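Long-range contacts in cytochrome P450 RhF (PDB 6RO8), which probably inserts oxygen into organic substrates as a heme-thiolate monooxygenase, this chain being the heme domain of a longer protein that also carries reductase modules: residues A[285-290]-A[405-410]; A[161-166]-A[426-431]; A[277-282]-A[389-394]. All coordinates share one frame; numbering follows the deposited sequence.

The three contacts lie on the same side of the chain's centre and share two elements. Helix 273-288 serves contacts 1 and 3, whose centres are about 15 Å apart, and the three-stranded antiparallel sheet serves contacts 1 and 2, with centres about 10 Å apart. In that sheet strand 427-429 lies between strands 160-162 and 406-407. Gln-410 OE1 is 2.6 Å from Trp-427 N and Lys-406 O is 3.0 Å from Glu-429 N, both probable hydrogen bonds. Contact 3 reaches the heme: the side chain of Ala-278 comes within about 4 Å of it and lies about 10 Å from that of the axial ligand Cys-381. Contacts 1 and 2 lie away from the heme and the bound histidine.

Contact 1 of 3, residues A[285-290]-A[405-410]; sequences LLLADR and LKLCEQ
Leu-287, on the last turn of helix 273-288, meets Leu-405 and Leu-407 and carries the apolar part of the contact. Its CD1 branch reaches Leu-405 CD2 at 3.6 Å, the two side chains crossing at a slant, while CD2 packs against the Leu-405 carbonyl oxygen. Leu-407, two residues on from Leu-405, brings CG to 3.8 Å from Leu-287 CB. Its CD1 goes on to Ala-288 CB, also at 3.8 Å, so CG and its CD1 methyl cover two successive residues, Leu-287 and Ala-288. Trp-293 of helix 290-298 packs on both Leu-287 and Leu-405.

The polar part is one arginine. The Arg-290 chain is folded at chi2 (-46°) and chi3 (-69°). Its NH2 donates to Leu-405 O from above that carbonyl's plane, and NH1 adds a weak bond to the same oxygen. NH1 also donates to Leu-287 O at 2.7 Å, almost exactly within the guanidinium plane. One cation thus joins the Leu-287 carbonyl to the one leading into the strand. Lys-406 CB lies over one guanidinium face, offset toward the rim.

The contact seats the C-terminal end of the P450 I-helix, where the chain turns into the next helix, against an outer strand of the small antiparallel sheet characteristic of the cytochrome P450 fold.

Contact 2 of 3, residues A[161-166]-A[426-431]; sequences ADLVQE and LWTEWQ
Ala-161 and Thr-428 form an antiparallel hydrogen-bonded pair. Ala-161 N donates to Thr-428 O at 3.0 Å, whereas the return bond from Thr-428 N to Ala-161 O is weak; the CA-H of Trp-427 also points at Ala-161 O. Asp-162 and Trp-427 follow as a non-hydrogen-bonded pair. Past the strand end, Leu-163 N donates to Leu-426 O at 3.1 Å. A chi1 of 157° sets Asp-162 CG anti to the backbone N, and the carboxylate it carries takes Leu-426 N on OD1, almost straight (174°) and from above the carboxylate plane. The same oxygen accepts a weak N-cap bond from Val-164 N. Asp-162 CB sits 3.6 Å from the centroid of the Trp-427 six-membered ring, a CH-pi contact over the face. Leu-163 packs on the Thr-428 CG2 methyl, the side chains crossing at about a right angle. Thr-428 OG1 is hydrogen-bonded to Lys-406 O. Trp-430 brings CH2 to 4.1 Å from Ala-161 CB, and its NE1 is hydrogen-bonded to Ile-156 O.

A single carboxylate oxygen therefore serves both the residue leading into strand 427-429 and the first turn of the helix; this setting would probably favour the charged form of Asp-162.

Contact 3 of 3, residues A[277-282]-A[389-394]; sequences LASANA and MEMCIF
Ala-278 starts the contact by meeting the end of Met-391: its CB lies 3.9 Å from SD, and its carbonyl oxygen 3.6 Å from the CE methyl. The same alanine touches the heme, so the methionine packs on a residue that also lines the heme pocket. Met-391 is extended as far as SD, and its chi3 of 75° then bends CE toward Ala-282 CB and the Ala-278 carbonyl.

Ser-279 comes next, its CB directed toward the partner helix where the two backbones are nearest. Its OG lies 3.4 Å from Met-391 CG and reaches the edge of the Phe-394 ring, near its plane, at CD2 and CE2; its CB is 3.7 Å from CD2. With chi1 at -50°, OG stands beside its own backbone N and is hydrogen-bonded to Thr-275 O, one turn earlier.

One turn beyond Ala-278, Ala-282 closes the sequence, its CB 3.7 Å from Met-391 CE. The methyl thus rests between Ala-278 and Ala-282, and small residues on this face leave the methionine to span much of the gap. The axes of 277-282 and 389-394 approach to 9.6 Å and cross at -39°, running in roughly the same direction. They belong to the I-helix and the L-helix of the P450 core, the latter following the axial cysteine; Val-307 and Leu-311 of helix 303-314 also touch Met-391.

No hydrogen bond joins the two segments, and the serine hydroxyl is bonded within its own helix. The contact is therefore one of van der Waals fit, in which a thioether and a ring edge fill a buried interface beside the heme.

Contact 1 of 3, residues A[285-290]-A[405-410]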
loop_
_atom_site.group_PDB
_atom_site.type_symbol
_atom_site.label_atom_id
_atom_site.label_comp_id
_atom_site.label_asym_id
_atom_site.label_seq_id
_atom_site.Cartn_x
_atom_site.Cartn_y
_atom_site.Cartn_z
ATOM N N LEU A 285 11.200 -10.308 -7.529
ATOM C CA LEU A 285 10.601 -11.511 -8.094
ATOM C C LEU A 285 11.191 -11.848 -9.455
ATOM O O LEU A 285 11.646 -12.975 -9.683
ATOM C CB LEU A 285 9.097 -11.315 -8.227
ATOM C CG LEU A 285 8.160 -11.887 -7.187
ATOM C CD1 LEU A 285 6.749 -11.596 -7.642
ATOM C CD2 LEU A 285 8.394 -13.375 -7.054
ATOM N N LEU A 286 11.171 -10.886 -10.386
ATOM C CA LEU A 286 11.552 -11.166 -11.764
ATOM C C LEU A 286 13.055 -11.350 -11.930
ATOM O O LEU A 286 13.480 -12.123 -12.793
ATOM C CB LEU A 286 11.045 -10.050 -12.690
ATOM C CG LEU A 286 9.540 -9.723 -12.630
ATOM C CD1 LEU A 286 9.227 -8.346 -13.247
ATOM C CD2 LEU A 286 8.647 -10.809 -13.269
ATOM N N LEU A 287 13.871 -10.646 -11.142
ATOM C CA LEU A 287 15.321 -10.795 -11.238
ATOM C C LEU A 287 15.795 -12.130 -10.701
ATOM O O LEU A 287 16.937 -12.530 -10.986
ATOM C CB LEU A 287 16.035 -9.672 -10.488
ATOM C CG LEU A 287 16.123 -8.339 -11.226
ATOM C CD1 LEU A 287 17.043 -7.405 -10.477
ATOM C CD2 LEU A 287 16.616 -8.533 -12.626
ATOM N N ALA A 288 14.947 -12.825 -9.945
ATOM C CA ALA A 288 15.323 -14.102 -9.367
ATOM C C ALA A 288 14.981 -15.279 -10.267
ATOM O O ALA A 288 15.612 -16.335 -10.147
ATOM C CB ALA A 288 14.657 -14.278 -8.001
ATOM N N ASP A 289 14.012 -15.118 -11.165
ATOM C CA ASP A 289 13.631 -16.141 -12.140
ATOM C C ASP A 289 14.251 -15.749 -13.484
ATOM O O ASP A 289 13.658 -15.024 -14.287
ATOM C CB ASP A 289 12.112 -16.261 -12.202
ATOM C CG ASP A 289 11.643 -17.541 -12.858
ATOM O OD1 ASP A 289 12.396 -18.122 -13.675
ATOM O OD2 ASP A 289 10.503 -17.955 -12.565
ATOM N N ARG A 290 15.469 -16.242 -13.724
ATOM C CA ARG A 290 16.232 -15.820 -14.897
ATOM C C ARG A 290 15.505 -16.166 -16.189
ATOM O O ARG A 290 15.582 -15.421 -17.177
ATOM C CB ARG A 290 17.618 -16.460 -14.869
ATOM C CG ARG A 290 18.399 -16.174 -13.601
ATOM C CD ARG A 290 18.311 -14.709 -13.238
ATOM N NE ARG A 290 19.030 -13.867 -14.185
ATOM C CZ ARG A 290 19.053 -12.540 -14.141
ATOM N NH1 ARG A 290 18.364 -11.892 -13.202
ATOM N NH2 ARG A 290 19.746 -11.862 -15.057
ATOM N N LEU A 405 21.154 -7.829 -15.573
ATOM C CA LEU A 405 20.817 -7.523 -14.191
ATOM C C LEU A 405 20.505 -8.790 -13.409
ATOM O O LEU A 405 19.725 -9.631 -13.863
ATOM C CB LEU A 405 19.599 -6.601 -14.159
ATOM C CG LEU A 405 19.462 -5.812 -12.873
ATOM C CD1 LEU A 405 20.662 -4.969 -12.924
ATOM C CD2 LEU A 405 18.216 -4.967 -12.886
ATOM N N LYS A 406 21.112 -8.920 -12.225
ATOM C CA LYS A 406 20.836 -10.041 -11.329
ATOM C C LYS A 406 20.858 -9.563 -9.883
ATOM O O LYS A 406 21.524 -8.580 -9.549
ATOM C CB LYS A 406 21.837 -11.200 -11.490
ATOM C CG LYS A 406 23.331 -10.837 -11.473
ATOM C CD LYS A 406 24.123 -11.842 -12.313
ATOM C CE LYS A 406 24.365 -11.326 -13.705
ATOM N NZ LYS A 406 24.512 -12.367 -14.748
ATOM N N LEU A 407 20.132 -10.271 -9.024
ATOM C CA LEU A 407 20.185 -9.977 -7.598
ATOM C C LEU A 407 21.536 -10.396 -7.029
ATOM O O LEU A 407 22.081 -11.440 -7.397
ATOM C CB LEU A 407 19.061 -10.709 -6.862
ATOM C CG LEU A 407 17.632 -10.215 -7.108
ATOM C CD1 LEU A 407 16.608 -11.298 -6.714
ATOM C CD2 LEU A 407 17.368 -8.903 -6.363
ATOM N N CYS A 408 22.098 -9.568 -6.150
ATOM C CA CYS A 408 23.216 -10.040 -5.345
ATOM C C CYS A 408 22.727 -10.936 -4.212
ATOM O O CYS A 408 21.570 -10.871 -3.792
ATOM C CB CYS A 408 24.008 -8.879 -4.736
ATOM S SG CYS A 408 24.524 -7.513 -5.811
ATOM N N GLU A 409 23.628 -11.784 -3.715
ATOM C CA GLU A 409 23.367 -12.484 -2.464
ATOM C C GLU A 409 23.207 -11.454 -1.360
ATOM O O GLU A 409 24.053 -10.569 -1.201
ATOM C CB GLU A 409 24.500 -13.448 -2.130
ATOM C CG GLU A 409 24.767 -14.453 -3.226
ATOM C CD GLU A 409 25.948 -15.350 -2.919
ATOM O OE1 GLU A 409 26.446 -15.308 -1.773
ATOM O OE2 GLU A 409 26.394 -16.081 -3.832
ATOM N N GLN A 410 22.104 -11.541 -0.624
ATOM C CA GLN A 410 21.828 -10.558 0.407
ATOM C C GLN A 410 20.757 -11.108 1.330
ATOM O O GLN A 410 19.961 -11.966 0.939
ATOM C CB GLN A 410 21.376 -9.220 -0.192
ATOM C CG GLN A 410 20.018 -9.297 -0.891
ATOM C CD GLN A 410 19.856 -8.271 -2.002
ATOM O OE1 GLN A 410 19.576 -7.096 -1.744
ATOM N NE2 GLN A 410 20.019 -8.716 -3.248
#

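Contact 2 of 3, residues A[161-166]-A[426-431]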
loop_
_atom_site.group_PDB
_atom_site.type_symbol
_atom_site.label_atom_id
_atom_site.label_comp_id
_atom_site.label_asym_id
_atom_site.label_seq_id
_atom_site.Cartn_x
_atom_site.Cartn_y
_atom_site.Cartn_z
ATOM N N ALA A 161 24.529 -1.721 -7.251
ATOM C CA ALA A 161 23.744 -0.633 -6.688
ATOM C C ALA A 161 22.633 -1.248 -5.858
ATOM O O ALA A 161 22.308 -2.429 -6.005
ATOM C CB ALA A 161 23.161 0.283 -7.772
ATOM N N ASP A 162 22.077 -0.447 -4.959
ATOM C CA ASP A 162 20.866 -0.810 -4.233
ATOM C C ASP A 162 19.766 0.008 -4.898
ATOM O O ASP A 162 19.660 1.219 -4.681
ATOM C CB ASP A 162 21.025 -0.536 -2.737
ATOM C CG ASP A 162 19.706 -0.348 -2.008
ATOM O OD1 ASP A 162 18.661 -0.893 -2.431
ATOM O OD2 ASP A 162 19.726 0.373 -0.997
ATOM N N LEU A 163 18.975 -0.658 -5.748
ATOM C CA LEU A 163 17.977 0.058 -6.533
ATOM C C LEU A 163 17.039 0.860 -5.650
ATOM O O LEU A 163 16.533 1.902 -6.082
ATOM C CB LEU A 163 17.170 -0.911 -7.396
ATOM C CG LEU A 163 18.005 -1.712 -8.396
ATOM C CD1 LEU A 163 17.147 -2.580 -9.324
ATOM C CD2 LEU A 163 18.956 -0.814 -9.195
ATOM N N VAL A 164 16.782 0.393 -4.422
ATOM C CA VAL A 164 15.908 1.146 -3.524
ATOM C C VAL A 164 16.456 2.555 -3.339
ATOM O O VAL A 164 15.767 3.552 -3.593
ATOM C CB VAL A 164 15.750 0.424 -2.172
ATOM C CG1 VAL A 164 15.010 1.323 -1.188
ATOM C CG2 VAL A 164 15.010 -0.900 -2.341
ATOM N N GLN A 165 17.722 2.651 -2.943
ATOM C CA GLN A 165 18.333 3.948 -2.691
ATOM C C GLN A 165 18.639 4.723 -3.968
ATOM O O GLN A 165 18.638 5.955 -3.934
ATOM C CB GLN A 165 19.599 3.780 -1.847
ATOM C CG GLN A 165 19.860 4.972 -0.931
ATOM C CD GLN A 165 18.608 5.448 -0.182
ATOM O OE1 GLN A 165 18.305 6.651 -0.159
ATOM N NE2 GLN A 165 17.876 4.503 0.436
ATOM N N GLU A 166 18.850 4.051 -5.098
ATOM C CA GLU A 166 19.117 4.813 -6.314
ATOM C C GLU A 166 17.848 5.439 -6.878
ATOM O O GLU A 166 17.875 6.589 -7.330
ATOM C CB GLU A 166 19.789 3.937 -7.379
ATOM C CG GLU A 166 20.993 3.144 -6.877
ATOM C CD GLU A 166 22.280 3.958 -6.834
ATOM O OE1 GLU A 166 23.245 3.504 -6.157
ATOM O OE2 GLU A 166 22.322 5.034 -7.477
ATOM N N LEU A 426 17.508 -3.501 -2.164
ATOM C CA LEU A 426 17.446 -4.393 -3.324
ATOM C C LEU A 426 18.823 -4.349 -4.001
ATOM O O LEU A 426 19.038 -3.623 -4.975
ATOM C CB LEU A 426 16.319 -3.995 -4.283
ATOM C CG LEU A 426 15.890 -5.091 -5.267
ATOM C CD1 LEU A 426 15.274 -6.295 -4.549
ATOM C CD2 LEU A 426 14.952 -4.566 -6.352
ATOM N N TRP A 427 19.765 -5.133 -3.484
ATOM C CA TRP A 427 21.132 -5.108 -3.994
ATOM C C TRP A 427 21.264 -5.963 -5.253
ATOM O O TRP A 427 20.735 -7.074 -5.344
ATOM C CB TRP A 427 22.113 -5.563 -2.909
ATOM C CG TRP A 427 22.512 -4.415 -2.044
ATOM C CD1 TRP A 427 22.091 -4.156 -0.775
ATOM C CD2 TRP A 427 23.383 -3.333 -2.406
ATOM N NE1 TRP A 427 22.656 -2.985 -0.318
ATOM C CE2 TRP A 427 23.457 -2.467 -1.301
ATOM C CE3 TRP A 427 24.119 -3.026 -3.551
ATOM C CZ2 TRP A 427 24.228 -1.312 -1.313
ATOM C CZ3 TRP A 427 24.879 -1.874 -3.563
ATOM C CH2 TRP A 427 24.929 -1.033 -2.453
ATOM N N THR A 428 21.999 -5.439 -6.221
ATOM C CA THR A 428 21.846 -5.872 -7.600
ATOM C C THR A 428 23.103 -5.513 -8.383
ATOM O O THR A 428 23.759 -4.510 -8.087
ATOM C CB THR A 428 20.592 -5.222 -8.190
ATOM O OG1 THR A 428 20.494 -5.522 -9.581
ATOM C CG2 THR A 428 20.665 -3.755 -8.020
ATOM N N GLU A 429 23.453 -6.350 -9.362
ATOM C CA GLU A 429 24.748 -6.240 -10.024
ATOM C C GLU A 429 24.645 -6.577 -11.506
ATOM O O GLU A 429 23.684 -7.209 -11.953
ATOM C CB GLU A 429 25.781 -7.168 -9.391
ATOM C CG GLU A 429 25.334 -8.615 -9.302
ATOM C CD GLU A 429 26.351 -9.486 -8.588
ATOM O OE1 GLU A 429 27.336 -8.928 -8.061
ATOM O OE2 GLU A 429 26.170 -10.724 -8.557
ATOM N N TRP A 430 25.671 -6.177 -12.262
ATOM C CA TRP A 430 25.719 -6.385 -13.716
ATOM C C TRP A 430 27.126 -6.087 -14.240
ATOM O O TRP A 430 28.081 -5.947 -13.467
ATOM C CB TRP A 430 24.683 -5.517 -14.423
ATOM C CG TRP A 430 24.905 -4.007 -14.329
ATOM C CD1 TRP A 430 25.326 -3.180 -15.331
ATOM C CD2 TRP A 430 24.655 -3.154 -13.194
ATOM N NE1 TRP A 430 25.370 -1.878 -14.891
ATOM C CE2 TRP A 430 24.970 -1.835 -13.582
ATOM C CE3 TRP A 430 24.212 -3.381 -11.887
ATOM C CZ2 TRP A 430 24.843 -0.747 -12.713
ATOM C CZ3 TRP A 430 24.099 -2.300 -11.021
ATOM C CH2 TRP A 430 24.409 -1.003 -11.438
ATOM N N GLN A 431 27.241 -5.981 -15.567
ATOM C CA GLN A 431 28.496 -5.657 -16.257
ATOM C C GLN A 431 29.070 -4.304 -15.838
ATOM O O GLN A 431 28.918 -3.304 -16.551
ATOM C CB GLN A 431 28.287 -5.652 -17.769
ATOM C CG GLN A 431 29.571 -5.376 -18.563
ATOM C CD GLN A 431 29.360 -4.402 -19.723
ATOM O OE1 GLN A 431 29.158 -4.811 -20.869
ATOM N NE2 GLN A 431 29.398 -3.104 -19.419
#

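Contact 3 of 3, residues A[277-282]-A[389-394]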
loop_
_atom_site.group_PDB
_atom_site.type_symbol
_atom_site.label_atom_id
_atom_site.label_comp_id
_atom_site.label_asym_id
_atom_site.label_seq_id
_atom_site.Cartn_x
_atom_site.Cartn_y
_atom_site.Cartn_z
ATOM N N LEU A 277 7.283 0.149 -2.684
ATOM C CA LEU A 277 7.372 -1.217 -2.176
ATOM C C LEU A 277 7.061 -2.227 -3.276
ATOM O O LEU A 277 7.796 -3.210 -3.452
ATOM C CB LEU A 277 6.420 -1.401 -1.000
ATOM C CG LEU A 277 6.698 -0.577 0.253
ATOM C CD1 LEU A 277 5.501 -0.655 1.182
ATOM C CD2 LEU A 277 7.960 -1.065 0.949
ATOM N N ALA A 278 5.989 -1.984 -4.045
ATOM C CA ALA A 278 5.563 -2.936 -5.069
ATOM C C ALA A 278 6.614 -3.074 -6.169
ATOM O O ALA A 278 6.866 -4.184 -6.657
ATOM C CB ALA A 278 4.213 -2.517 -5.668
ATOM N N SER A 279 7.225 -1.948 -6.578
ATOM C CA SER A 279 8.291 -1.972 -7.583
ATOM C C SER A 279 9.495 -2.765 -7.122
ATOM O O SER A 279 10.160 -3.421 -7.940
ATOM C CB SER A 279 8.732 -0.545 -7.959
ATOM O OG SER A 279 7.647 0.294 -8.292
ATOM N N ALA A 280 9.829 -2.659 -5.835
ATOM C CA ALA A 280 10.925 -3.465 -5.319
ATOM C C ALA A 280 10.548 -4.949 -5.293
ATOM O O ALA A 280 11.357 -5.816 -5.665
ATOM C CB ALA A 280 11.332 -2.966 -3.942
ATOM N N ASN A 281 9.313 -5.259 -4.889
ATOM C CA ASN A 281 8.857 -6.647 -4.893
ATOM C C ASN A 281 8.919 -7.246 -6.288
ATOM O O ASN A 281 9.381 -8.381 -6.472
ATOM C CB ASN A 281 7.428 -6.732 -4.374
ATOM C CG ASN A 281 7.346 -6.501 -2.917
ATOM O OD1 ASN A 281 8.351 -6.587 -2.211
ATOM N ND2 ASN A 281 6.148 -6.162 -2.443
ATOM N N ALA A 282 8.437 -6.499 -7.282
ATOM C CA ALA A 282 8.380 -7.017 -8.643
ATOM C C ALA A 282 9.773 -7.279 -9.195
ATOM O O ALA A 282 10.024 -8.344 -9.770
ATOM C CB ALA A 282 7.603 -6.049 -9.535
ATOM N N MET A 389 1.743 1.957 -14.013
ATOM C CA MET A 389 2.577 2.702 -14.938
ATOM C C MET A 389 3.998 2.834 -14.404
ATOM O O MET A 389 4.958 2.619 -15.142
ATOM C CB MET A 389 1.947 4.061 -15.170
ATOM C CG MET A 389 2.775 5.037 -15.904
ATOM S SD MET A 389 3.172 6.345 -14.746
ATOM C CE MET A 389 1.640 7.250 -14.642
ATOM N N GLU A 390 4.169 3.160 -13.112
ATOM C CA GLU A 390 5.530 3.351 -12.614
ATOM C C GLU A 390 6.286 2.032 -12.576
ATOM O O GLU A 390 7.479 1.992 -12.890
ATOM C CB GLU A 390 5.512 4.015 -11.243
ATOM C CG GLU A 390 4.904 5.396 -11.254
ATOM C CD GLU A 390 4.973 6.068 -9.905
ATOM O OE1 GLU A 390 6.084 6.201 -9.354
ATOM O OE2 GLU A 390 3.906 6.459 -9.395
ATOM N N MET A 391 5.591 0.932 -12.268
ATOM C CA MET A 391 6.255 -0.368 -12.229
ATOM C C MET A 391 6.718 -0.808 -13.624
ATOM O O MET A 391 7.849 -1.283 -13.788
ATOM C CB MET A 391 5.310 -1.384 -11.595
ATOM C CG MET A 391 5.087 -1.138 -10.083
ATOM S SD MET A 391 3.774 -2.227 -9.516
ATOM C CE MET A 391 4.597 -3.826 -9.440
ATOM N N CYS A 392 5.885 -0.633 -14.652
ATOM C CA CYS A 392 6.327 -0.982 -16.012
ATOM C C CYS A 392 7.559 -0.198 -16.446
ATOM O O CYS A 392 8.537 -0.795 -16.911
ATOM C CB CYS A 392 5.174 -0.799 -16.999
ATOM S SG CYS A 392 3.716 -1.760 -16.526
ATOM N N ILE A 393 7.544 1.128 -16.285
ATOM C CA ILE A 393 8.680 1.930 -16.733
ATOM C C ILE A 393 9.957 1.502 -16.014
ATOM O O ILE A 393 11.011 1.333 -16.644
ATOM C CB ILE A 393 8.401 3.432 -16.546
ATOM C CG1 ILE A 393 7.372 3.917 -17.576
ATOM C CG2 ILE A 393 9.681 4.247 -16.705
ATOM C CD1 ILE A 393 6.444 5.010 -17.040
ATOM N N PHE A 394 9.883 1.286 -14.697
ATOM C CA PHE A 394 11.056 0.779 -13.984
ATOM C C PHE A 394 11.597 -0.464 -14.665
ATOM O O PHE A 394 12.766 -0.515 -15.060
ATOM C CB PHE A 394 10.731 0.454 -12.525
ATOM C CG PHE A 394 10.654 1.647 -11.639
ATOM C CD1 PHE A 394 11.624 2.635 -11.694
ATOM C CD2 PHE A 394 9.599 1.782 -10.739
ATOM C CE1 PHE A 394 11.539 3.738 -10.861
ATOM C CE2 PHE A 394 9.509 2.873 -9.919
ATOM C CZ PHE A 394 10.477 3.850 -9.971
#